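Local structure of arabinan-endo 1,5-alpha-l-arabinase (Bacillus subtilis, 1UV4) at residues Tyr196-Val200 and Trp286-Pro291. The protein cleaves internal alpha-1,5-L-arabinofuranosyl linkages of linear arabinan and branched sugar beet arabinan during plant cell-wall breakdown. Residues are numbered along the deposited sequence; the frame is centred on the assembly and turned at random.
Sequences YYLMV and WSSGWP
In the five-bladed beta-propeller of family 43 glycoside hydrolases, here the loop after strand 276-283 of the closing blade packs on the blade that holds strand 195-203. Tyr196-Val200 is extended strand. Trp286-Gly289 is a type I beta turn, closed by a hydrogen bond from Gly289 N to Trp286 O at 3.2 Å. At Gly289, phi 105°, a CB would jam against the preceding carbonyl O. An ST turn overlaps its end: Trp290 N donates to Ser288 OG at 3.2 Å. The nearest CA atoms are those of Tyr197 and Trp290, 8.2 Å apart. Tyr197, chi1 m, points toward the loop. Tyr197 OH donates a hydrogen bond to Gly289 O at 2.6 Å. A water bridges Tyr197 OH (2.8 Å) and Trp286 O (3.0 Å). Trp286 CZ3 lies over one face of the Tyr197 ring, 3.4 Å from Tyr197 CG; Trp286's six-membered ring is oblique to it, planes at 44°. Met199, chi1 m with chi2 and chi3 t, brings CE to 3.6 Å from Pro291 CB. Arg219 NH1 of strand 212-220 also hydrogen-bonds Gly289 O. Trp286 touches strand 184-192. Strand 195-203 runs between these two.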
ATOM      1  N   TYR A 196       3.354  10.920 -13.737  1.00 11.12           N
ATOM      2  CA  TYR A 196       2.839   9.947 -12.781  1.00 11.98           C
ATOM      3  C   TYR A 196       3.870   8.850 -12.591  1.00 11.85           C
ATOM      4  O   TYR A 196       4.438   8.335 -13.550  1.00 12.36           O
ATOM      5  CB  TYR A 196       1.500   9.385 -13.246  1.00 11.32           C
ATOM      6  CG  TYR A 196       0.432  10.462 -13.280  1.00 12.45           C
ATOM      7  CD1 TYR A 196      -0.253  10.843 -12.133  1.00 12.45           C
ATOM      8  CD2 TYR A 196       0.124  11.110 -14.462  1.00 11.98           C
ATOM      9  CE1 TYR A 196      -1.237  11.830 -12.146  1.00 12.28           C
ATOM     10  CE2 TYR A 196      -0.849  12.103 -14.495  1.00 11.01           C
ATOM     11  CZ  TYR A 196      -1.542  12.461 -13.334  1.00 12.21           C
ATOM     12  OH  TYR A 196      -2.520  13.438 -13.378  1.00 11.39           O
ATOM     13  N   TYR A 197       4.138   8.515 -11.336  1.00 11.94           N
ATOM     14  CA  TYR A 197       5.035   7.423 -10.979  1.00 12.33           C
ATOM     15  C   TYR A 197       4.303   6.345 -10.236  1.00 12.72           C
ATOM     16  O   TYR A 197       3.585   6.650  -9.274  1.00 13.93           O
ATOM     17  CB  TYR A 197       6.209   7.904 -10.113  1.00 12.27           C
ATOM     18  CG  TYR A 197       7.133   8.849 -10.841  1.00 11.79           C
ATOM     19  CD1 TYR A 197       8.220   8.381 -11.600  1.00 13.36           C
ATOM     20  CD2 TYR A 197       6.903  10.226 -10.810  1.00 12.49           C
ATOM     21  CE1 TYR A 197       9.040   9.258 -12.294  1.00 13.99           C
ATOM     22  CE2 TYR A 197       7.734  11.127 -11.533  1.00 12.97           C
ATOM     23  CZ  TYR A 197       8.803  10.640 -12.256  1.00 11.43           C
ATOM     24  OH  TYR A 197       9.629  11.503 -12.948  1.00 12.10           O
ATOM     25  N   LEU A 198       4.475   5.112 -10.674  1.00 12.58           N
ATOM     26  CA  LEU A 198       3.917   3.927 -10.021  1.00 12.60           C
ATOM     27  C   LEU A 198       5.065   3.071  -9.485  1.00 13.04           C
ATOM     28  O   LEU A 198       5.973   2.721 -10.228  1.00 13.65           O
ATOM     29  CB  LEU A 198       3.117   3.112 -10.989  1.00 12.98           C
ATOM     30  CG  LEU A 198       2.556   1.799 -10.448  1.00 14.15           C
ATOM     31  CD1 LEU A 198       1.532   1.998  -9.341  1.00 14.15           C
ATOM     32  CD2 LEU A 198       1.917   1.019 -11.599  1.00 13.66           C
ATOM     33  N   MET A 199       5.061   2.772  -8.200  1.00 13.09           N
ATOM     34  CA  MET A 199       5.908   1.749  -7.632  1.00 13.00           C
ATOM     35  C   MET A 199       5.045   0.560  -7.223  1.00 12.84           C
ATOM     36  O   MET A 199       3.926   0.735  -6.764  1.00 13.81           O
ATOM     37  CB  MET A 199       6.631   2.239  -6.393  1.00 14.57           C
ATOM     38  CG  MET A 199       7.451   3.420  -6.587  1.00 15.29           C
ATOM     39  SD  MET A 199       8.406   3.775  -5.051  1.00 21.77           S
ATOM     40  CE  MET A 199       9.362   5.161  -5.549  1.00 18.50           C
ATOM     41  N   VAL A 200       5.558  -0.648  -7.438  1.00 12.65           N
ATOM     42  CA  VAL A 200       4.895  -1.861  -6.999  1.00 13.57           C
ATOM     43  C   VAL A 200       5.929  -2.739  -6.285  1.00 12.50           C
ATOM     44  O   VAL A 200       7.133  -2.548  -6.419  1.00 13.45           O
ATOM     45  CB  VAL A 200       4.254  -2.643  -8.167  1.00 13.05           C
ATOM     46  CG1 VAL A 200       3.276  -1.797  -8.886  1.00 14.10           C
ATOM     47  CG2 VAL A 200       5.307  -3.153  -9.131  1.00 14.92           C
ATOM     48  N   TRP A 286      13.683  12.906  -6.681  1.00 16.45           N
ATOM     49  CA  TRP A 286      13.140  12.749  -8.039  1.00 16.59           C
ATOM     50  C   TRP A 286      13.914  13.501  -9.077  1.00 17.17           C
ATOM     51  O   TRP A 286      13.472  13.576 -10.232  1.00 17.59           O
ATOM     52  CB  TRP A 286      11.711  13.282  -8.116  1.00 17.39           C
ATOM     53  CG  TRP A 286      10.805  12.673  -7.130  1.00 16.82           C
ATOM     54  CD1 TRP A 286      10.504  13.145  -5.881  1.00 17.24           C
ATOM     55  CD2 TRP A 286      10.062  11.466  -7.293  1.00 16.84           C
ATOM     56  NE1 TRP A 286       9.629  12.293  -5.261  1.00 14.97           N
ATOM     57  CE2 TRP A 286       9.334  11.258  -6.110  1.00 14.85           C
ATOM     58  CE3 TRP A 286       9.939  10.528  -8.329  1.00 16.68           C
ATOM     59  CZ2 TRP A 286       8.495  10.177  -5.930  1.00 18.98           C
ATOM     60  CZ3 TRP A 286       9.110   9.455  -8.141  1.00 18.53           C
ATOM     61  CH2 TRP A 286       8.403   9.278  -6.961  1.00 20.10           C
ATOM     62  N   SER A 287      14.991  14.159  -8.660  1.00 16.88           N
ATOM     63  CA  SER A 287      15.675  15.095  -9.524  1.00 17.79           C
ATOM     64  C   SER A 287      16.182  14.475 -10.835  1.00 17.70           C
ATOM     65  O   SER A 287      16.341  15.207 -11.801  1.00 17.46           O
ATOM     66  CB  SER A 287      16.820  15.817  -8.769  1.00 17.84           C
ATOM     67  OG  SER A 287      17.824  14.915  -8.362  1.00 20.32           O
ATOM     68  N   SER A 288      16.396  13.155 -10.882  1.00 17.58           N
ATOM     69  CA  SER A 288      16.870  12.491 -12.117  1.00 17.63           C
ATOM     70  C   SER A 288      15.824  12.191 -13.257  1.00 17.63           C
ATOM     71  O   SER A 288      16.172  11.820 -14.387  1.00 17.70           O
ATOM     72  CB  SER A 288      17.507  11.178 -11.715  1.00 18.15           C
ATOM     73  OG  SER A 288      16.508  10.245 -11.344  1.00 20.15           O
ATOM     74  N   GLY A 289      14.553  12.381 -12.961  1.00 15.73           N
ATOM     75  CA  GLY A 289      13.481  12.023 -13.885  1.00 13.76           C
ATOM     76  C   GLY A 289      12.835  10.762 -13.364  1.00 11.35           C
ATOM     77  O   GLY A 289      11.785  10.322 -13.848  1.00 10.32           O
ATOM     78  N   TRP A 290      13.469  10.182 -12.358  1.00 10.02           N
ATOM     79  CA  TRP A 290      13.047   8.916 -11.792  1.00 10.95           C
ATOM     80  C   TRP A 290      13.261   8.943 -10.283  1.00 12.01           C
ATOM     81  O   TRP A 290      14.092   9.690  -9.797  1.00 13.10           O
ATOM     82  CB  TRP A 290      13.884   7.793 -12.405  1.00  9.93           C
ATOM     83  CG  TRP A 290      13.742   7.658 -13.858  1.00  9.53           C
ATOM     84  CD1 TRP A 290      14.561   8.192 -14.806  1.00  8.37           C
ATOM     85  CD2 TRP A 290      12.692   6.979 -14.581  1.00  8.77           C
ATOM     86  NE1 TRP A 290      14.118   7.889 -16.063  1.00  9.31           N
ATOM     87  CE2 TRP A 290      12.981   7.119 -15.958  1.00  8.13           C
ATOM     88  CE3 TRP A 290      11.574   6.206 -14.196  1.00  9.30           C
ATOM     89  CZ2 TRP A 290      12.197   6.552 -16.960  1.00  7.14           C
ATOM     90  CZ3 TRP A 290      10.791   5.641 -15.198  1.00  9.32           C
ATOM     91  CH2 TRP A 290      11.096   5.823 -16.552  1.00  9.03           C
ATOM     92  N   PRO A 291      12.551   8.113  -9.532  1.00 11.93           N
ATOM     93  CA  PRO A 291      12.778   8.038  -8.097  1.00 12.73           C
ATOM     94  C   PRO A 291      14.127   7.431  -7.789  1.00 13.52           C
ATOM     95  O   PRO A 291      14.588   6.502  -8.481  1.00 14.45           O
ATOM     96  CB  PRO A 291      11.683   7.081  -7.588  1.00 12.67           C
ATOM     97  CG  PRO A 291      11.314   6.271  -8.801  1.00 14.34           C
ATOM     98  CD  PRO A 291      11.517   7.152  -9.965  1.00 12.18           C
TER
HETATM   99  O   HOH W   1      11.038  13.710 -11.974  1.00 32.49           O